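Side-chain contacts in NEQ263 (Nanoarchaeum equitans Kin4-M, PDB 5BN3), which probably binds ATP as the B-type subunit of an archaeal ATP synthase catalytic core, which it forms together with the NeqA chain: residues E198-P203 with A232-E237; V205-A210 with V223-M228; L40-D45 with S239-E244; P278-P283 with H289-L294; E20-E25 with A29-A34. All coordinates share one frame; numbering follows the deposited sequence.

Contact 1 of 5, residues E198-P203 with A232-E237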
# COMPACT_ATOMS: atom_id res chain seq x y z
N GLU B 198 7.20 -19.47 25.03
CA GLU B 198 7.90 -20.73 24.82
C GLU B 198 8.53 -20.77 23.43
O GLU B 198 9.61 -21.32 23.24
CB GLU B 198 6.96 -21.93 25.00
CG GLU B 198 7.68 -23.27 24.81
CD GLU B 198 6.79 -24.48 25.03
OE1 GLU B 198 5.65 -24.33 25.52
OE2 GLU B 198 7.25 -25.60 24.70
N LYS B 199 7.83 -20.19 22.46
CA LYS B 199 8.32 -20.17 21.08
C LYS B 199 9.61 -19.36 20.93
O LYS B 199 10.54 -19.81 20.27
CB LYS B 199 7.24 -19.63 20.13
CG LYS B 199 6.07 -20.59 19.90
CD LYS B 199 5.22 -20.14 18.71
CE LYS B 199 4.02 -21.06 18.49
NZ LYS B 199 2.89 -20.76 19.42
N ILE B 200 9.66 -18.19 21.55
CA ILE B 200 10.85 -17.34 21.40
C ILE B 200 12.01 -17.80 22.28
O ILE B 200 13.16 -17.44 22.03
CB ILE B 200 10.56 -15.84 21.63
CG1 ILE B 200 10.19 -15.57 23.09
CG2 ILE B 200 9.48 -15.34 20.68
CD1 ILE B 200 10.45 -14.14 23.52
N TYR B 201 11.71 -18.60 23.30
CA TYR B 201 12.76 -19.18 24.15
C TYR B 201 13.39 -20.42 23.52
O TYR B 201 14.52 -20.78 23.86
CB TYR B 201 12.21 -19.51 25.54
CG TYR B 201 12.19 -18.33 26.49
CD1 TYR B 201 12.43 -17.04 26.04
CD2 TYR B 201 11.96 -18.52 27.85
CE1 TYR B 201 12.42 -15.97 26.91
CE2 TYR B 201 11.95 -17.45 28.73
CZ TYR B 201 12.18 -16.18 28.25
OH TYR B 201 12.17 -15.11 29.12
N THR B 202 12.66 -21.06 22.61
CA THR B 202 13.15 -22.29 21.97
C THR B 202 14.54 -22.14 21.33
O THR B 202 15.44 -22.93 21.64
CB THR B 202 12.13 -22.85 20.94
OG1 THR B 202 10.88 -23.10 21.59
CG2 THR B 202 12.65 -24.13 20.32
N PRO B 203 14.73 -21.13 20.45
CA PRO B 203 16.08 -21.04 19.88
C PRO B 203 17.11 -20.57 20.90
O PRO B 203 18.29 -20.84 20.72
CB PRO B 203 15.91 -20.00 18.77
CG PRO B 203 14.78 -19.14 19.24
CD PRO B 203 13.83 -20.09 19.92
N ALA B 232 9.17 -15.14 14.32
CA ALA B 232 8.81 -13.74 14.17
C ALA B 232 7.36 -13.49 14.57
O ALA B 232 7.04 -12.44 15.14
CB ALA B 232 9.05 -13.30 12.74
N ASP B 233 6.49 -14.44 14.26
CA ASP B 233 5.07 -14.34 14.60
C ASP B 233 4.87 -14.29 16.11
O ASP B 233 4.06 -13.51 16.62
CB ASP B 233 4.30 -15.51 14.00
CG ASP B 233 2.81 -15.44 14.29
OD1 ASP B 233 2.40 -15.86 15.39
OD2 ASP B 233 2.05 -14.98 13.41
N ALA B 234 5.61 -15.12 16.82
CA ALA B 234 5.55 -15.15 18.28
C ALA B 234 6.08 -13.85 18.88
O ALA B 234 5.53 -13.33 19.85
CB ALA B 234 6.31 -16.34 18.82
N LEU B 235 7.16 -13.33 18.30
CA LEU B 235 7.74 -12.07 18.75
C LEU B 235 6.75 -10.92 18.56
O LEU B 235 6.65 -10.03 19.41
CB LEU B 235 9.04 -11.77 18.00
CG LEU B 235 9.94 -10.71 18.65
CD1 LEU B 235 10.55 -11.26 19.93
CD2 LEU B 235 11.03 -10.24 17.69
N ARG B 236 6.02 -10.94 17.46
CA ARG B 236 5.01 -9.93 17.18
C ARG B 236 3.85 -10.04 18.16
O ARG B 236 3.27 -9.03 18.56
CB ARG B 236 4.50 -10.08 15.74
CG ARG B 236 3.36 -9.14 15.38
CD ARG B 236 3.02 -9.24 13.90
NE ARG B 236 2.59 -10.58 13.52
CZ ARG B 236 2.34 -10.97 12.28
NH1 ARG B 236 2.47 -10.11 11.28
NH2 ARG B 236 1.97 -12.21 12.03
N GLU B 237 3.51 -11.27 18.53
CA GLU B 237 2.43 -11.50 19.47
C GLU B 237 2.76 -10.86 20.82
O GLU B 237 1.92 -10.18 21.41
CB GLU B 237 2.20 -13.00 19.63
CG GLU B 237 1.01 -13.34 20.50
CD GLU B 237 0.64 -14.80 20.46
OE1 GLU B 237 1.23 -15.55 19.64
OE2 GLU B 237 -0.24 -15.21 21.24
O HOH W 1 2.25 -18.22 19.86
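Helix segments 198-203 and 232-237 come closest where Lys199 faces Ala234, with CA atoms 6.4 Å apart. Their axes approach to 8.8 Å, and their directions differ by 131°, so the two helices run roughly antiparallel but well askew. The small side chain of Ala234 allows this approach. Its CB meets two side chains of the other helix: CB of Lys199 at 3.7 Å and CG2 of Ile200 at 3.8 Å. The same CG2 branch also lies beside Leu235, where CD1 is 4.3 Å away. It stands anti to the carbonyl carbon of Ile200, which turns this methyl to the neighbouring helix. Lys199 touches with the foot of its chain, while its bent far end does polar work. There NZ donates to a water at 2.7 Å, and that water donates in turn to OE1 of Glu237. NZ is also hydrogen-bonded to the carbonyl oxygens of Ser194 and Ala192, so the amino group is tied down in the interior. Glu237 has a second partner, a salt bridge to Arg351 of a neighbouring V-type ATP synthase alpha chain. Around this pair in the nucleotide-binding domain, Leu235 packs on helix 255-263, and Lys199 touches Ser190 of strand 185-190.

Contact 2 of 5, residues V205-A210 with V223-M228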
# COMPACT_ATOMS: atom_id res chain seq x y z
N VAL B 205 17.32 -21.38 24.27
CA VAL B 205 17.81 -22.49 25.09
C VAL B 205 18.68 -23.43 24.25
O VAL B 205 19.66 -23.97 24.74
CB VAL B 205 16.67 -23.26 25.81
CG1 VAL B 205 15.75 -22.31 26.55
CG2 VAL B 205 15.86 -24.09 24.83
N ALA B 206 18.31 -23.59 22.98
CA ALA B 206 19.07 -24.45 22.07
C ALA B 206 20.46 -23.89 21.80
O ALA B 206 21.44 -24.63 21.75
CB ALA B 206 18.31 -24.62 20.77
N LEU B 207 20.53 -22.57 21.61
CA LEU B 207 21.81 -21.91 21.37
C LEU B 207 22.65 -21.74 22.64
O LEU B 207 23.88 -21.70 22.58
CB LEU B 207 21.60 -20.56 20.68
CG LEU B 207 21.21 -20.66 19.21
CD1 LEU B 207 20.75 -19.32 18.67
CD2 LEU B 207 22.38 -21.17 18.40
N THR B 208 21.98 -21.63 23.79
CA THR B 208 22.70 -21.62 25.06
C THR B 208 23.42 -22.94 25.26
O THR B 208 24.58 -22.97 25.68
CB THR B 208 21.74 -21.36 26.25
OG1 THR B 208 21.17 -20.05 26.12
CG2 THR B 208 22.49 -21.45 27.57
N LEU B 209 22.75 -24.04 24.93
CA LEU B 209 23.37 -25.36 24.98
C LEU B 209 24.49 -25.46 23.94
O LEU B 209 25.55 -26.01 24.22
CB LEU B 209 22.34 -26.46 24.74
CG LEU B 209 22.93 -27.87 24.63
CD1 LEU B 209 23.56 -28.28 25.96
CD2 LEU B 209 21.90 -28.90 24.19
N ALA B 210 24.23 -24.92 22.76
CA ALA B 210 25.21 -24.97 21.67
C ALA B 210 26.50 -24.25 22.02
O ALA B 210 27.59 -24.74 21.73
CB ALA B 210 24.61 -24.40 20.40
N VAL B 223 23.60 -26.59 14.39
CA VAL B 223 22.29 -26.19 14.87
C VAL B 223 21.32 -25.97 13.70
O VAL B 223 21.60 -25.18 12.80
CB VAL B 223 22.35 -24.91 15.73
CG1 VAL B 223 20.97 -24.57 16.27
CG2 VAL B 223 23.32 -25.10 16.88
N LEU B 224 20.20 -26.69 13.73
CA LEU B 224 19.14 -26.50 12.75
C LEU B 224 17.93 -25.89 13.45
O LEU B 224 17.53 -26.35 14.52
CB LEU B 224 18.74 -27.85 12.14
CG LEU B 224 19.84 -28.74 11.57
CD1 LEU B 224 19.29 -30.09 11.15
CD2 LEU B 224 20.50 -28.06 10.38
N MET B 225 17.35 -24.84 12.87
CA MET B 225 16.12 -24.28 13.43
C MET B 225 15.09 -23.90 12.37
O MET B 225 15.42 -23.42 11.28
CB MET B 225 16.39 -23.12 14.40
CG MET B 225 17.16 -21.94 13.83
SD MET B 225 17.33 -20.61 15.05
CE MET B 225 18.35 -21.40 16.29
N LEU B 226 13.82 -24.14 12.72
CA LEU B 226 12.69 -24.04 11.81
C LEU B 226 11.47 -23.88 12.70
O LEU B 226 11.34 -24.61 13.68
CB LEU B 226 12.58 -25.35 11.02
CG LEU B 226 11.35 -25.67 10.17
CD1 LEU B 226 11.32 -24.81 8.92
CD2 LEU B 226 11.35 -27.15 9.79
N ASP B 227 10.56 -22.95 12.39
CA ASP B 227 10.60 -22.08 11.22
C ASP B 227 10.74 -20.65 11.74
O ASP B 227 10.02 -20.25 12.65
CB ASP B 227 9.26 -22.23 10.47
CG ASP B 227 9.22 -21.46 9.15
OD1 ASP B 227 9.73 -20.33 9.07
OD2 ASP B 227 8.63 -22.00 8.18
N MET B 228 11.67 -19.88 11.17
CA MET B 228 11.91 -18.52 11.66
C MET B 228 10.72 -17.60 11.44
O MET B 228 10.58 -16.58 12.12
CB MET B 228 13.18 -17.92 11.03
CG MET B 228 14.47 -18.67 11.34
SD MET B 228 14.63 -19.24 13.05
CE MET B 228 14.63 -17.69 13.95
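Leu207 and Ala210, on segment 205-210 of helix 196-215, pack on Val223 and Met225 of strand 220-226. This is a helix laid against a strand of the parallel part of the central sheet, as in the alpha/beta fold of P-loop NTPase domains. Helix 196-215 leads by a short connection into strand 220-226. The two elements run almost exactly antiparallel, at 175°, with axes 10.0 Å apart in the short segments. Ala206 directs its CB to the strand but packs on Phe188 and Ile158 of other strands. Leu207 comes next and does most of the helix's work. Its two methyls divide between two strand residues: CD2 lies 4.3 Å from CG1 of Val223, and CD1 lies 4.0 Å from CE of Met225. The Leu207 and Met225 side chains cross at about a right angle. Met225 reaches across because its chain is extended at chi2 (177°) and then bends at chi3 (65°), which brings the terminal methyl over the leucine. One turn on from Ala206, Ala210 sits above the start of the strand segment. Here the backbones are nearest, with the CA atoms of Ala210 and Val223 7.5 Å apart. The interface is wholly apolar, with no hydrogen bond across it. Its tightest point is CB of Ala210 against CG2 of Val223, at 3.8 Å.

Contact 3 of 5, residues L40-D45 with S239-E244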
# COMPACT_ATOMS: atom_id res chain seq x y z
N LEU B 40 3.55 -6.67 33.68
CA LEU B 40 2.84 -7.56 32.77
C LEU B 40 3.66 -8.83 32.64
O LEU B 40 4.88 -8.77 32.53
CB LEU B 40 2.66 -6.91 31.39
CG LEU B 40 1.84 -5.61 31.30
CD1 LEU B 40 1.64 -5.19 29.85
CD2 LEU B 40 0.51 -5.76 32.00
N ALA B 41 3.00 -9.98 32.68
CA ALA B 41 3.71 -11.25 32.58
C ALA B 41 3.09 -12.21 31.57
O ALA B 41 1.88 -12.18 31.34
CB ALA B 41 3.82 -11.91 33.94
N LEU B 42 3.93 -13.06 30.98
CA LEU B 42 3.47 -14.06 30.02
C LEU B 42 3.54 -15.45 30.62
O LEU B 42 4.61 -15.91 31.03
CB LEU B 42 4.31 -14.01 28.74
CG LEU B 42 4.01 -12.88 27.77
CD1 LEU B 42 4.84 -13.02 26.51
CD2 LEU B 42 2.54 -12.88 27.42
N LEU B 43 2.40 -16.13 30.66
CA LEU B 43 2.32 -17.48 31.21
C LEU B 43 3.08 -18.48 30.34
O LEU B 43 3.11 -18.37 29.12
CB LEU B 43 0.85 -17.91 31.34
CG LEU B 43 0.00 -17.03 32.25
CD1 LEU B 43 -1.47 -17.37 32.12
CD2 LEU B 43 0.45 -17.19 33.69
N PHE B 44 3.72 -19.45 31.00
CA PHE B 44 4.42 -20.52 30.31
C PHE B 44 3.44 -21.40 29.54
O PHE B 44 3.72 -21.85 28.43
CB PHE B 44 5.20 -21.38 31.30
CG PHE B 44 6.57 -20.84 31.64
CD1 PHE B 44 6.77 -19.48 31.83
CD2 PHE B 44 7.64 -21.70 31.80
CE1 PHE B 44 8.02 -18.99 32.14
CE2 PHE B 44 8.90 -21.21 32.12
CZ PHE B 44 9.09 -19.86 32.29
N ASP B 45 2.27 -21.63 30.14
CA ASP B 45 1.26 -22.48 29.53
C ASP B 45 -0.15 -22.15 30.00
O ASP B 45 -0.36 -21.16 30.71
CB ASP B 45 1.57 -23.96 29.81
CG ASP B 45 1.95 -24.21 31.25
OD1 ASP B 45 1.58 -23.40 32.12
OD2 ASP B 45 2.62 -25.23 31.52
N SER B 239 5.13 -8.48 21.29
CA SER B 239 5.27 -7.05 21.05
C SER B 239 3.93 -6.33 21.08
O SER B 239 3.86 -5.18 21.50
CB SER B 239 5.96 -6.80 19.71
OG SER B 239 5.98 -5.42 19.40
N THR B 240 2.88 -7.01 20.63
CA THR B 240 1.54 -6.43 20.57
C THR B 240 0.84 -6.49 21.93
O THR B 240 -0.00 -5.64 22.24
CB THR B 240 0.68 -7.15 19.50
OG1 THR B 240 1.37 -7.14 18.24
CG2 THR B 240 -0.66 -6.47 19.33
N LEU B 241 1.20 -7.48 22.75
CA LEU B 241 0.67 -7.59 24.11
C LEU B 241 1.20 -6.47 24.99
O LEU B 241 0.45 -5.83 25.72
CB LEU B 241 1.00 -8.96 24.70
CG LEU B 241 0.14 -10.12 24.18
CD1 LEU B 241 0.62 -11.44 24.75
CD2 LEU B 241 -1.32 -9.89 24.54
N ARG B 242 2.51 -6.26 24.92
CA ARG B 242 3.10 -4.99 25.33
C ARG B 242 2.44 -4.01 24.37
O ARG B 242 2.21 -4.35 23.22
CB ARG B 242 4.60 -5.03 25.08
CG ARG B 242 5.46 -4.67 26.28
CD ARG B 242 6.62 -5.65 26.44
NE ARG B 242 7.43 -5.79 25.23
CZ ARG B 242 8.51 -6.56 25.13
NH1 ARG B 242 8.93 -7.26 26.17
NH2 ARG B 242 9.17 -6.62 23.98
N LYS B 243 2.10 -2.81 24.81
CA LYS B 243 1.41 -1.91 23.90
C LYS B 243 2.40 -1.17 22.99
O LYS B 243 2.31 0.05 22.82
CB LYS B 243 0.52 -0.94 24.67
CG LYS B 243 -0.58 -1.60 25.49
CD LYS B 243 -1.61 -2.29 24.59
CE LYS B 243 -3.02 -2.17 25.15
NZ LYS B 243 -4.06 -2.70 24.21
N GLU B 244 3.33 -1.92 22.39
CA GLU B 244 4.37 -1.36 21.54
C GLU B 244 3.83 -0.79 20.22
O GLU B 244 2.86 -1.29 19.67
CB GLU B 244 5.44 -2.41 21.23
CG GLU B 244 6.20 -2.93 22.45
CD GLU B 244 7.36 -3.81 22.06
OE1 GLU B 244 7.92 -4.50 22.95
OE2 GLU B 244 7.73 -3.82 20.87
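Leu42 and Leu241 meet through single methyl groups, CD2 of Leu42 against CD1 of Leu241 at 3.6 Å. The two side chains cross obliquely. Both carry CG anti to the carbonyl carbon, with chi1 -77° in each, and both point their CB toward the other segment. Each leucine thus offers one methyl to the other where strand and helix meet. Leu40, two residues before Leu42 and on the same side of the strand, adds a looser touch: its CD1 lies 4.3 Å from the carbonyl oxygen of Leu241. No hydrogen bond crosses the contact.

Beyond Leu241 the chain leaves the helix at Arg242. Its guanidinium turns its edge to Glu244 and grips it side-on in a salt bridge. NE and NH2 both donate to the one oxygen OE1, each at 2.7 Å, and this oxygen lies close to the guanidinium plane. The other carboxylate oxygen, OE2, is met by OG of Ser239 at 2.8 Å from well above the carboxylate plane. These bonds tie the segment after the helix back to its last turn. The third nitrogen, NH1 of Arg242, reaches the carbonyl oxygen of Ile32 and so adds a polar tie to the same sheet. This is an interface between domains: strand 38-43 of the N-terminal antiparallel sheet rests on the C-terminal end of helix 228-241 of the nucleotide-binding domain.

Contact 4 of 5, residues P278-P283 with H289-L294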
# COMPACT_ATOMS: atom_id res chain seq x y z
N PRO B 278 19.34 -21.67 9.90
CA PRO B 278 17.96 -21.26 10.15
C PRO B 278 17.12 -21.52 8.91
O PRO B 278 17.59 -21.25 7.80
CB PRO B 278 18.06 -19.74 10.38
CG PRO B 278 19.54 -19.44 10.49
CD PRO B 278 20.22 -20.51 9.70
N MET B 279 15.92 -22.05 9.08
CA MET B 279 15.05 -22.31 7.94
C MET B 279 13.80 -21.47 8.06
O MET B 279 13.25 -21.31 9.16
CB MET B 279 14.68 -23.79 7.89
CG MET B 279 15.84 -24.73 7.60
SD MET B 279 15.34 -26.45 7.80
CE MET B 279 15.55 -26.65 9.56
N LEU B 280 13.34 -20.92 6.94
CA LEU B 280 12.10 -20.15 6.94
C LEU B 280 11.28 -20.32 5.68
O LEU B 280 11.81 -20.59 4.60
CB LEU B 280 12.38 -18.66 7.22
CG LEU B 280 13.29 -17.86 6.29
CD1 LEU B 280 12.51 -17.26 5.13
CD2 LEU B 280 13.99 -16.76 7.06
N THR B 281 9.97 -20.16 5.83
CA THR B 281 9.06 -20.13 4.70
C THR B 281 8.89 -18.68 4.29
O THR B 281 8.59 -17.83 5.13
CB THR B 281 7.69 -20.71 5.08
OG1 THR B 281 7.84 -22.08 5.48
CG2 THR B 281 6.73 -20.64 3.91
N MET B 282 9.12 -18.39 3.01
CA MET B 282 8.86 -17.05 2.48
C MET B 282 7.36 -16.96 2.20
O MET B 282 6.89 -17.55 1.23
CB MET B 282 9.64 -16.82 1.18
CG MET B 282 11.14 -16.97 1.31
SD MET B 282 12.02 -16.63 -0.24
CE MET B 282 11.72 -18.15 -1.15
N PRO B 283 6.62 -16.21 3.04
CA PRO B 283 5.15 -16.17 3.04
C PRO B 283 4.50 -16.33 1.65
O PRO B 283 4.19 -17.47 1.29
CB PRO B 283 4.85 -14.81 3.67
CG PRO B 283 5.95 -14.67 4.69
CD PRO B 283 7.18 -15.27 4.03
N HIS B 289 9.62 -10.11 1.56
CA HIS B 289 8.85 -10.08 2.80
C HIS B 289 9.83 -9.82 3.95
O HIS B 289 10.97 -10.26 3.90
CB HIS B 289 8.11 -11.40 3.02
CG HIS B 289 7.24 -11.42 4.24
ND1 HIS B 289 7.72 -11.70 5.49
CD2 HIS B 289 5.91 -11.19 4.38
CE1 HIS B 289 6.73 -11.65 6.37
NE2 HIS B 289 5.62 -11.34 5.72
N VAL B 290 9.37 -9.11 4.97
CA VAL B 290 10.26 -8.65 6.04
C VAL B 290 11.09 -9.76 6.70
O VAL B 290 12.26 -9.54 7.02
CB VAL B 290 9.49 -7.83 7.10
CG1 VAL B 290 8.41 -8.67 7.73
CG2 VAL B 290 10.43 -7.31 8.17
N VAL B 291 10.52 -10.95 6.87
CA VAL B 291 11.27 -12.03 7.52
C VAL B 291 12.45 -12.57 6.69
O VAL B 291 13.58 -12.60 7.17
CB VAL B 291 10.35 -13.17 8.03
CG1 VAL B 291 11.18 -14.31 8.61
CG2 VAL B 291 9.38 -12.64 9.06
N PRO B 292 12.20 -13.00 5.43
CA PRO B 292 13.38 -13.41 4.66
C PRO B 292 14.32 -12.26 4.34
O PRO B 292 15.53 -12.49 4.22
CB PRO B 292 12.78 -13.99 3.37
CG PRO B 292 11.41 -13.40 3.28
CD PRO B 292 10.95 -13.26 4.70
N ASP B 293 13.80 -11.05 4.19
CA ASP B 293 14.64 -9.90 3.87
C ASP B 293 15.60 -9.56 5.00
O ASP B 293 16.80 -9.37 4.76
CB ASP B 293 13.78 -8.67 3.52
CG ASP B 293 14.62 -7.47 3.14
OD1 ASP B 293 15.30 -7.53 2.09
OD2 ASP B 293 14.60 -6.47 3.88
N LEU B 294 15.09 -9.48 6.22
CA LEU B 294 15.95 -9.21 7.38
C LEU B 294 16.93 -10.35 7.62
O LEU B 294 18.09 -10.12 7.97
CB LEU B 294 15.11 -8.94 8.64
CG LEU B 294 14.27 -7.66 8.66
CD1 LEU B 294 13.65 -7.44 10.03
CD2 LEU B 294 15.10 -6.45 8.25
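Pro283 sets CG over one face of the His289 imidazole. This CG is the bump: it stands 3.3 Å above the ring centroid and only 2° off the ring normal, a CH-pi contact centred on the ring. The two side chains meet at about a right angle, and the proline presents its CG corner to the imidazole. The adjoining CD lies near the imidazole too and reaches CD of Pro292 at 4.3 Å. The imidazole is fixed from its own chain as well. CG is anti to the backbone N (chi1 -177°), and the ring's rotation about chi2 then turns ND1 to N of Val291. ND1 accepts from that N at 3.2 Å, along a nearly straight N-H line of 167° but tilted from the ring plane. His289 is thus the N-cap of helix 290-296, the helix that follows strand 273-281 in the nucleotide-binding domain. With an alanine in place of His289, N of Val291 would probably lose its capping partner and CG of Pro283 the ring face it rests on. Pro292, on the first turn of that helix, is a second bump. Its CB fits between CD1 of Leu280, at 3.7 Å, and CG of Met282, at 4.0 Å. Met282 then bends away at its far end to Phe133, which Pro292 also touches. Leu280 straddles the start of the helix with its forked end: CD1 takes the proline, and CD2 takes CG1 of Val291 at 4.0 Å. The Leu280 side chain lies alongside that of Val291, pointing the opposite way, and runs across that of Pro292.

Contact 5 of 5, residues E20-E25 with A29-A34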
# COMPACT_ATOMS: atom_id res chain seq x y z
N GLU B 20 11.99 -11.07 34.78
CA GLU B 20 11.93 -11.87 36.00
C GLU B 20 10.99 -13.08 35.87
O GLU B 20 9.88 -12.97 35.34
CB GLU B 20 11.48 -10.98 37.16
CG GLU B 20 11.31 -11.66 38.51
CD GLU B 20 10.82 -10.69 39.57
OE1 GLU B 20 11.01 -10.99 40.77
OE2 GLU B 20 10.25 -9.64 39.22
N VAL B 21 11.45 -14.23 36.36
CA VAL B 21 10.62 -15.43 36.39
C VAL B 21 9.81 -15.47 37.68
O VAL B 21 10.36 -15.34 38.78
CB VAL B 21 11.48 -16.70 36.33
CG1 VAL B 21 10.60 -17.94 36.32
CG2 VAL B 21 12.37 -16.68 35.11
N ILE B 22 8.50 -15.65 37.55
CA ILE B 22 7.63 -15.74 38.72
C ILE B 22 6.87 -17.07 38.76
O ILE B 22 6.34 -17.52 37.75
CB ILE B 22 6.66 -14.54 38.82
CG1 ILE B 22 5.77 -14.46 37.58
CG2 ILE B 22 7.42 -13.24 39.01
CD1 ILE B 22 4.88 -13.23 37.55
N ASP B 23 6.85 -17.69 39.94
CA ASP B 23 6.14 -18.95 40.12
C ASP B 23 4.69 -18.71 40.52
O ASP B 23 4.40 -17.94 41.43
CB ASP B 23 6.82 -19.81 41.19
CG ASP B 23 7.97 -20.63 40.64
OD1 ASP B 23 7.71 -21.69 40.02
OD2 ASP B 23 9.14 -20.24 40.83
N LEU B 24 3.77 -19.36 39.81
CA LEU B 24 2.38 -19.42 40.23
C LEU B 24 2.13 -20.83 40.75
O LEU B 24 3.06 -21.63 40.82
CB LEU B 24 1.45 -19.10 39.06
CG LEU B 24 1.63 -17.69 38.49
CD1 LEU B 24 0.78 -17.47 37.26
CD2 LEU B 24 1.29 -16.66 39.55
N GLU B 25 0.89 -21.12 41.12
CA GLU B 25 0.55 -22.45 41.62
C GLU B 25 0.96 -23.56 40.65
O GLU B 25 1.85 -24.35 40.95
CB GLU B 25 -0.95 -22.55 41.90
CG GLU B 25 -1.37 -22.09 43.29
CD GLU B 25 -2.72 -22.65 43.68
OE1 GLU B 25 -2.76 -23.58 44.52
OE2 GLU B 25 -3.74 -22.15 43.16
N ALA B 29 5.69 -17.66 34.90
CA ALA B 29 5.50 -16.53 34.00
C ALA B 29 6.77 -15.71 33.88
O ALA B 29 7.63 -15.75 34.76
CB ALA B 29 4.34 -15.66 34.46
N ILE B 30 6.89 -14.96 32.78
CA ILE B 30 8.01 -14.05 32.59
C ILE B 30 7.50 -12.62 32.58
O ILE B 30 6.59 -12.29 31.82
CB ILE B 30 8.73 -14.32 31.25
CG1 ILE B 30 9.22 -15.76 31.17
CG2 ILE B 30 9.88 -13.34 31.05
CD1 ILE B 30 10.26 -16.12 32.21
N VAL B 31 8.08 -11.76 33.41
CA VAL B 31 7.73 -10.35 33.42
C VAL B 31 8.28 -9.68 32.16
O VAL B 31 9.49 -9.67 31.93
CB VAL B 31 8.28 -9.63 34.67
CG1 VAL B 31 7.98 -8.14 34.60
CG2 VAL B 31 7.68 -10.23 35.93
N ILE B 32 7.39 -9.14 31.33
CA ILE B 32 7.78 -8.55 30.06
C ILE B 32 7.68 -7.02 30.06
O ILE B 32 8.14 -6.36 29.13
CB ILE B 32 6.96 -9.11 28.88
CG1 ILE B 32 5.47 -8.86 29.11
CG2 ILE B 32 7.23 -10.59 28.70
CD1 ILE B 32 4.59 -9.26 27.93
N ALA B 33 7.07 -6.46 31.10
CA ALA B 33 6.96 -5.01 31.23
C ALA B 33 6.93 -4.59 32.70
O ALA B 33 6.41 -5.31 33.55
CB ALA B 33 5.73 -4.51 30.51
N ALA B 34 7.49 -3.41 32.99
CA ALA B 34 7.56 -2.92 34.36
C ALA B 34 7.55 -1.40 34.46
O ALA B 34 8.47 -0.73 33.98
CB ALA B 34 8.80 -3.48 35.05
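Ile22 and Ala29 face each other as an antiparallel hydrogen-bonded pair. N of Ile22 donates to O of Ala29, and N of Ala29 returns a bond to O of Ile22, both at 2.9 Å. A third bond, from N of Val31 to O of Glu20, is also 2.9 Å and nearly straight. Between them, Val21 and Ile30 form a non-hydrogen-bonded pair with CA atoms 4.8 Å apart.

The side chains pack on the two faces of the sheet. On one, CG2 of Val21 meets CD1 of Ile30 at 3.6 Å, their side chains set at a slant. On the other, CG1 of Ile22 lies 3.6 Å from CB of Ala29. In Ile22 this branch sits between the backbone N and the carbonyl carbon (chi1 59°), which lays it over the small alanine. CG2 of Ile22 points instead to CG2 of Val31, at 4.3 Å. Val31 also touches Glu20, CG2 to CB at 4.1 Å.

Further out, the extended chain of Glu20 carries its carboxylate to a salt bridge with Arg56 and a hydrogen bond with N of Met17. Ile22 and Ala29 both rest on Ala41 of strand 38-43. Ile30 packs on Ile197 and Tyr201 of helix 196-215. At Ile32 and Ala33, which both face Leu40, the second strand has a classic beta bulge. Together the strands form a beta hairpin in the NeqB N-terminal domain, within an antiparallel sheet that runs on through Ala34 into a strand of a neighbouring V-type ATP synthase alpha chain.

Contacts 5 and 3 belong to one N-terminal sheet. Their centres are 10 Å apart, and O of Leu40 probably bonds N of Ile32 at 2.8 Å. Contact 3 passes from that sheet to helix 228-241, which contact 1 also uses, 11 Å away between centres. Contact 1 shares helix 196-215 with contact 2, where CB of Pro203 touches CE of Met225 at 3.8 Å. Contacts 2 and 4 lie on neighbouring strands, joined by OD2 of Asp227 and OG1 of Thr281 at 2.8 Å. In contact 4 the Pro292 side chain is about 14 Å from a bound ADP and about 12 Å from that of Arg326, which binds ADP in a structure of this protein, not in this chain.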